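Local coordinates for FdxN element excision controlling factor protein (Anabaena variabilis, PDB 2OKF) that probably binds nucleic acid and acts as a controlling factor in excision of the fdxN element, a site-specific recombination of cyanobacterial nitrogen-fixation genes, at residues A[114-117]-A[118-122]. Numbering follows the deposited sequence. Where two conformers were deposited one is given.
With ACT (acetate ion), chain D.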
loop_
_atom_site.group_PDB
_atom_site.type_symbol
_atom_site.label_atom_id
_atom_site.label_comp_id
_atom_site.label_asym_id
_atom_site.label_seq_id
_atom_site.Cartn_x
_atom_site.Cartn_y
_atom_site.Cartn_z
ATOM N N PRO A 114 1.605 13.509 0.857
ATOM C CA PRO A 114 0.835 12.680 -0.086
ATOM C C PRO A 114 1.068 13.072 -1.519
ATOM O O PRO A 114 1.148 12.207 -2.398
ATOM C CB PRO A 114 -0.623 12.983 0.281
ATOM C CG PRO A 114 -0.577 13.493 1.649
ATOM C CD PRO A 114 0.748 14.162 1.859
ATOM N N LYS A 115 1.157 14.376 -1.767
ATOM C CA LYS A 115 1.426 14.829 -3.113
ATOM C C LYS A 115 2.725 14.189 -3.640
ATOM O O LYS A 115 2.784 13.668 -4.736
ATOM C CB LYS A 115 1.506 16.359 -3.172
ATOM C CG LYS A 115 1.856 16.892 -4.540
ATOM C CD LYS A 115 1.989 18.430 -4.541
ATOM C CE LYS A 115 0.639 19.135 -4.436
ATOM N NZ LYS A 115 -0.198 18.982 -5.666
ATOM N N GLU A 116 3.773 14.223 -2.837
ATOM C CA GLU A 116 5.079 13.654 -3.254
ATOM C C GLU A 116 5.004 12.128 -3.440
ATOM O O GLU A 116 5.544 11.576 -4.405
ATOM C CB GLU A 116 6.165 14.080 -2.279
ATOM C CG GLU A 116 7.530 13.491 -2.527
ATOM C CD GLU A 116 8.201 14.010 -3.787
ATOM O OE1 GLU A 116 7.791 15.059 -4.316
ATOM O OE2 GLU A 116 9.212 13.353 -4.178
ATOM N N ILE A 117 4.352 11.421 -2.510
ATOM C CA ILE A 117 4.270 9.974 -2.657
ATOM C C ILE A 117 3.543 9.541 -3.926
ATOM O O ILE A 117 3.958 8.636 -4.647
ATOM C CB ILE A 117 3.581 9.334 -1.441
ATOM C CG1 ILE A 117 4.472 9.450 -0.236
ATOM C CG2 ILE A 117 3.228 7.861 -1.761
ATOM C CD1 ILE A 117 5.851 8.703 -0.312
ATOM N N ILE A 118 2.453 10.239 -4.249
ATOM C CA ILE A 118 1.703 9.985 -5.466
ATOM C C ILE A 118 2.588 10.129 -6.681
ATOM O O ILE A 118 2.601 9.272 -7.577
ATOM C CB ILE A 118 0.509 10.968 -5.571
ATOM C CG1 ILE A 118 -0.599 10.593 -4.570
ATOM C CG2 ILE A 118 -0.034 11.052 -6.973
ATOM C CD1 ILE A 118 -1.350 9.327 -4.892
ATOM N N ILE A 119 3.342 11.220 -6.749
ATOM C CA ILE A 119 4.197 11.478 -7.887
ATOM C C ILE A 119 5.352 10.484 -7.915
ATOM O O ILE A 119 5.721 9.954 -8.965
ATOM C CB ILE A 119 4.739 12.914 -7.846
ATOM C CG1 ILE A 119 3.586 13.907 -7.922
ATOM C CG2 ILE A 119 5.698 13.106 -8.984
ATOM C CD1 ILE A 119 3.973 15.292 -7.521
ATOM N N GLU A 120 5.935 10.193 -6.737
ATOM C CA GLU A 120 7.055 9.258 -6.744
ATOM C C GLU A 120 6.692 7.868 -7.226
ATOM O O GLU A 120 7.535 7.105 -7.692
ATOM C CB GLU A 120 7.696 9.138 -5.353
ATOM C CG GLU A 120 8.417 10.354 -4.819
ATOM C CD GLU A 120 9.078 10.182 -3.431
ATOM O OE1 GLU A 120 9.051 9.076 -2.855
ATOM O OE2 GLU A 120 9.657 11.199 -2.954
ATOM N N ASN A 121 5.413 7.505 -7.038
ATOM C CA ASN A 121 4.926 6.185 -7.371
ATOM C C ASN A 121 4.040 6.123 -8.615
ATOM O O ASN A 121 3.415 5.103 -8.891
ATOM C CB ASN A 121 4.217 5.593 -6.143
ATOM C CG ASN A 121 5.214 5.263 -5.074
ATOM O OD1 ASN A 121 5.869 4.199 -5.140
ATOM N ND2 ASN A 121 5.459 6.197 -4.170
ATOM N N GLN A 122 4.025 7.206 -9.373
ATOM C CA GLN A 122 3.208 7.254 -10.619
ATOM C C GLN A 122 1.753 6.841 -10.408
ATOM O O GLN A 122 1.151 6.113 -11.232
ATOM C CB GLN A 122 3.827 6.427 -11.748
ATOM C CG GLN A 122 5.220 6.800 -12.064
ATOM C CD GLN A 122 6.228 6.204 -11.089
ATOM O OE1 GLN A 122 6.110 5.037 -10.611
ATOM N NE2 GLN A 122 7.258 7.015 -10.768
HETATM C C ACT D . 10.168 5.006 -9.085
HETATM O O ACT D . 9.508 4.993 -8.005
HETATM O OXT ACT D . 9.719 5.698 -10.037
HETATM C CH3 ACT D . 11.426 4.214 -9.265
#
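The carboxylates of Glu-116 and Glu-120 meet at their oxygen ends one helical turn apart, planes 83° to each other and neither lying on the other's face. OE2 of Glu-116 is 2.5 Å from OE2 of Glu-120, a separation two fully charged groups would hardly tolerate, so one is probably protonated. A bend at chi2 (69°) brings OE2 of Glu-116 there, also 3.2 Å from CG of Glu-120. The other oxygen of Glu-120, OE1, lies 4.1 Å from CD1 of Ile-117. Replacing Glu-120 by an alanine would probably leave OE2 of Glu-116 without its close oxygen partner and Arg-88 and Lys-89 of the second subunit without their weak, long ion pairs. The amide of Asn-121 turns back on the helix: its ND2 gives a straight bond of 2.9 Å to O of Ile-117, nearly in the amide plane, while N of Asn-121 reaches the same oxygen from the opposite face of the carbonyl. This double grip precedes a Schellman motif, with Gln-122 as its C-prime residue, that ends helix 112-120. Gln-122 NE2 also binds an acetate. Ile-117 and Ile-118 pack on Phe-73 of helix 69-90, Ile-118 also touches Val-123 just before strand 125-129, and Asn-121 rests on Ile-81 of the second subunit.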